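Local coordinates for SIS domain protein (Listeria monocytogenes str. 4b F2365, PDB 3FXA) that is a putative sugar-phosphate isomerase of the SIS family and probably binds phosphorylated sugars, at residues S23-P26 and E27-S30; G124-N128 and P129-I133. All blocks are in the same frame, centred on the assembly; numbering follows the deposited sequence.

Both contacts are local, each made within one unbroken stretch where a helix begins or ends, and their centres lie about 16 Å apart. Contact 1 spans the short helix 25-28 at the surface, packed in part against a second subunit; contact 2 is partly buried and joins strand 121-126 of the central parallel sheet to helix 132-136, untouched by any other chain. In contact 1 a charged pair lies on the outside and a threonine hydroxyl reinforces the helix end. Contact 2 has no charged pair between its segments: a serine and an asparagine brace a turn, and an isoleucine packs on a glycine. One backbone carbonyl takes more than one donor, three in contact 1 and two in contact 2, a hydroxyl among them in each.

Contact 1. Residues S23-P26 and E27-S30; sequences SRLP and EVTS
The side chains of R24 and E27 meet at about a right angle beside the short helix 25-28, their guanidinium and carboxylate planes 79° apart. NE and NH2 of R24 grip one oxygen side-on through two bent bonds, NE 3.2 Å and NH2 3.1 Å from E27 OE1, both from the same face of the carboxylate and out of its plane. The bend of R24 at chi3 (62°) folds the guanidinium back to this oxygen, while E27 stays extended beyond CG. V28 CG1 comes obliquely to the guanidinium, 3.6 Å from R24 NH1. Its other methyl, CG2, packs 3.9 Å from L25 CD2. Helix 25-28 is a single turn: three-residue bonds, R24 O to E27 N and L25 O to V28 N, stand beside the four-residue bond from T29 N to L25 O. The T29 hydroxyl adds a short bond, OG1 lying 2.7 Å from L25 O. A water donates to both P26 O and T29 OG1. L25 lies against helix 157-177 and, with P26 and T29, against W15 of a second subunit. The i to i+3 salt bridge lies at the surface, so solvent probably moderates its strength, whereas L25 O is held by three donors.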
loop_
_atom_site.group_PDB
_atom_site.type_symbol
_atom_site.label_atom_id
_atom_site.label_comp_id
_atom_site.label_asym_id
_atom_site.label_seq_id
_atom_site.Cartn_x
_atom_site.Cartn_y
_atom_site.Cartn_z
ATOM N N SER A 23 5.457 -18.722 22.821
ATOM C CA SER A 23 5.919 -19.979 23.419
ATOM C C SER A 23 4.833 -21.063 23.431
ATOM O O SER A 23 5.165 -22.242 23.303
ATOM C CB SER A 23 6.539 -19.786 24.812
ATOM O OG SER A 23 5.605 -19.335 25.757
ATOM N N ARG A 24 3.548 -20.678 23.533
ATOM C CA ARG A 24 2.423 -21.634 23.511
ATOM C C ARG A 24 1.957 -22.068 22.109
ATOM O O ARG A 24 0.981 -22.837 21.979
ATOM C CB ARG A 24 1.227 -21.072 24.288
ATOM C CG ARG A 24 1.423 -21.037 25.791
ATOM C CD ARG A 24 0.122 -20.746 26.545
ATOM N NE ARG A 24 -0.907 -21.783 26.343
ATOM C CZ ARG A 24 -2.056 -21.674 25.646
ATOM N NH1 ARG A 24 -2.444 -20.541 25.044
ATOM N NH2 ARG A 24 -2.865 -22.734 25.570
ATOM N N LEU A 25 2.645 -21.633 21.046
ATOM C CA LEU A 25 2.209 -21.989 19.693
ATOM C C LEU A 25 1.999 -23.488 19.422
ATOM O O LEU A 25 1.023 -23.834 18.781
ATOM C CB LEU A 25 3.043 -21.277 18.602
ATOM C CG LEU A 25 2.697 -19.795 18.418
ATOM C CD1 LEU A 25 3.703 -19.131 17.486
ATOM C CD2 LEU A 25 1.280 -19.649 17.835
ATOM N N PRO A 26 2.864 -24.384 19.956
ATOM C CA PRO A 26 2.614 -25.813 19.768
ATOM C C PRO A 26 1.246 -26.345 20.294
ATOM O O PRO A 26 0.690 -27.269 19.691
ATOM C CB PRO A 26 3.771 -26.464 20.531
ATOM C CG PRO A 26 4.851 -25.464 20.492
ATOM C CD PRO A 26 4.152 -24.154 20.640
ATOM N N GLU A 27 0.707 -25.735 21.352
ATOM C CA GLU A 27 -0.577 -26.126 21.956
ATOM C C GLU A 27 -1.820 -25.633 21.204
ATOM O O GLU A 27 -2.860 -26.307 21.227
ATOM C CB GLU A 27 -0.667 -25.625 23.403
ATOM C CG GLU A 27 0.450 -26.065 24.339
ATOM C CD GLU A 27 0.358 -25.388 25.714
ATOM O OE1 GLU A 27 -0.747 -24.944 26.116
ATOM O OE2 GLU A 27 1.403 -25.298 26.392
ATOM N N VAL A 28 -1.693 -24.480 20.529
ATOM C CA VAL A 28 -2.813 -23.796 19.865
ATOM C C VAL A 28 -2.853 -23.971 18.333
ATOM O O VAL A 28 -3.860 -23.634 17.704
ATOM C CB VAL A 28 -2.815 -22.298 20.248
ATOM C CG1 VAL A 28 -2.752 -22.136 21.808
ATOM C CG2 VAL A 28 -1.663 -21.569 19.563
ATOM N N THR A 29 -1.768 -24.476 17.741
ATOM C CA THR A 29 -1.716 -24.809 16.328
ATOM C C THR A 29 -1.981 -26.317 16.132
ATOM O O THR A 29 -1.989 -27.117 17.119
ATOM C CB THR A 29 -0.362 -24.405 15.682
ATOM O OG1 THR A 29 0.717 -25.014 16.400
ATOM C CG2 THR A 29 -0.135 -22.900 15.696
ATOM N N SER A 30 -2.189 -26.686 14.865
ATOM C CA SER A 30 -2.430 -28.061 14.429
ATOM C C SER A 30 -1.201 -28.589 13.721
ATOM O O SER A 30 -0.778 -28.021 12.696
ATOM C CB SER A 30 -3.632 -28.135 13.466
ATOM O OG SER A 30 -3.703 -29.406 12.820
HETATM O O HOH W 1 1.335 -27.745 16.985
#

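Contact 2. Residues G124-N128 and P129-I133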
loop_
_atom_site.group_PDB
_atom_site.type_symbol
_atom_site.label_atom_id
_atom_site.label_comp_id
_atom_site.label_asym_id
_atom_site.label_seq_id
_atom_site.Cartn_x
_atom_site.Cartn_y
_atom_site.Cartn_z
ATOM N N GLY A 124 -7.446 -21.059 5.917
ATOM C CA GLY A 124 -8.165 -20.159 6.814
ATOM C C GLY A 124 -7.431 -20.045 8.135
ATOM O O GLY A 124 -7.361 -21.034 8.878
ATOM N N VAL A 125 -6.916 -18.854 8.430
ATOM C CA VAL A 125 -6.120 -18.594 9.642
ATOM C C VAL A 125 -7.008 -17.887 10.670
ATOM O O VAL A 125 -7.244 -16.681 10.583
ATOM C CB VAL A 125 -4.861 -17.769 9.325
ATOM C CG1 VAL A 125 -4.053 -17.556 10.592
ATOM C CG2 VAL A 125 -4.026 -18.447 8.232
ATOM N N THR A 126 -7.466 -18.642 11.665
ATOM C CA THR A 126 -8.426 -18.141 12.636
ATOM C C THR A 126 -8.372 -18.913 13.956
ATOM O O THR A 126 -7.833 -20.022 13.997
ATOM C CB THR A 126 -9.869 -18.197 12.023
ATOM O OG1 THR A 126 -10.820 -17.671 12.957
ATOM C CG2 THR A 126 -10.290 -19.605 11.585
ATOM N N GLU A 127 -8.909 -18.316 15.017
ATOM C CA GLU A 127 -8.994 -19.010 16.326
ATOM C C GLU A 127 -10.226 -19.908 16.409
ATOM O O GLU A 127 -10.230 -20.886 17.168
ATOM C CB GLU A 127 -9.014 -18.010 17.516
ATOM C CG GLU A 127 -10.362 -17.322 17.832
ATOM C CD GLU A 127 -10.284 -16.213 18.877
ATOM O OE1 GLU A 127 -9.225 -15.989 19.518
ATOM O OE2 GLU A 127 -11.324 -15.568 19.081
ATOM N N ASN A 128 -11.244 -19.572 15.612
ATOM C CA ASN A 128 -12.588 -20.144 15.707
ATOM C C ASN A 128 -12.866 -21.320 14.756
ATOM O O ASN A 128 -13.099 -21.091 13.553
ATOM C CB ASN A 128 -13.592 -18.980 15.520
ATOM C CG ASN A 128 -15.039 -19.364 15.767
ATOM O OD1 ASN A 128 -15.351 -20.442 16.277
ATOM N ND2 ASN A 128 -15.948 -18.452 15.401
ATOM N N PRO A 129 -12.889 -22.577 15.291
ATOM C CA PRO A 129 -13.118 -23.743 14.420
ATOM C C PRO A 129 -14.539 -23.866 13.820
ATOM O O PRO A 129 -14.724 -24.646 12.872
ATOM C CB PRO A 129 -12.795 -24.929 15.346
ATOM C CG PRO A 129 -13.141 -24.461 16.664
ATOM C CD PRO A 129 -12.864 -22.997 16.716
ATOM N N ASP A 130 -15.509 -23.121 14.373
ATOM C CA ASP A 130 -16.913 -23.092 13.915
ATOM C C ASP A 130 -17.214 -21.870 13.020
ATOM O O ASP A 130 -18.372 -21.632 12.663
ATOM C CB ASP A 130 -17.848 -23.119 15.130
ATOM C CG ASP A 130 -17.589 -24.329 16.039
ATOM O OD1 ASP A 130 -17.391 -25.451 15.519
ATOM O OD2 ASP A 130 -17.566 -24.164 17.273
ATOM N N SER A 131 -16.176 -21.098 12.689
ATOM C CA SER A 131 -16.305 -19.949 11.784
ATOM C C SER A 131 -16.408 -20.394 10.322
ATOM O O SER A 131 -16.005 -21.507 9.951
ATOM C CB SER A 131 -15.102 -19.010 11.939
ATOM O OG SER A 131 -13.853 -19.577 11.491
ATOM N N VAL A 132 -16.909 -19.480 9.487
ATOM C CA VAL A 132 -17.041 -19.719 8.046
ATOM C C VAL A 132 -15.674 -19.977 7.405
ATOM O O VAL A 132 -15.517 -20.932 6.647
ATOM C CB VAL A 132 -17.777 -18.534 7.350
ATOM C CG1 VAL A 132 -17.659 -18.638 5.821
ATOM C CG2 VAL A 132 -19.210 -18.506 7.794
ATOM N N ILE A 133 -14.691 -19.145 7.758
ATOM C CA ILE A 133 -13.321 -19.253 7.249
ATOM C C ILE A 133 -12.716 -20.634 7.603
ATOM O O ILE A 133 -12.140 -21.281 6.742
ATOM C CB ILE A 133 -12.438 -18.039 7.727
ATOM C CG1 ILE A 133 -12.864 -16.780 6.959
ATOM C CG2 ILE A 133 -10.963 -18.334 7.532
ATOM C CD1 ILE A 133 -12.166 -15.488 7.312
#
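The turn out of strand 121-126 into helix 132-136 is held by N128 and S131. N128 O takes two donors from S131. S131 OG reaches N128 O in the carbonyl plane at 2.7 Å. S131 N stands well above that plane, 3.2 Å from N128 O, and closes a type I beta turn from N128 to S131. With CG anti to the backbone N (chi1 -173°), N128 swings its amide over the turn, where N128 OD1 receives D130 N at 3.3 Å from above the carbonyl plane, an Asx turn. At the other end of the amide, N128 ND2 lies 3.6 Å from S131 CB. This is the strand-to-helix turn of a beta-alpha-beta crossover within the SIS domain, completed by strand 139-142, and S131 is the N-cap of its helix. S131 OG is bonded to the backbone N of A134 as well, and N128 ND2 to G102 O, so both side chains also reach beyond the turn. Before it, T126 OG1 accepts N128 N at 3.3 Å in a nearly straight bond (167°), an ST turn, and bonds K101 O too. The T126 methyl CG2 rests 3.6 Å from S131 OG. Deeper in, I133 CG2 sits against the backbone of G124, 3.4 Å from G124 CA, and the I133 side chain continues onto L108 and L109 of helix 106-109.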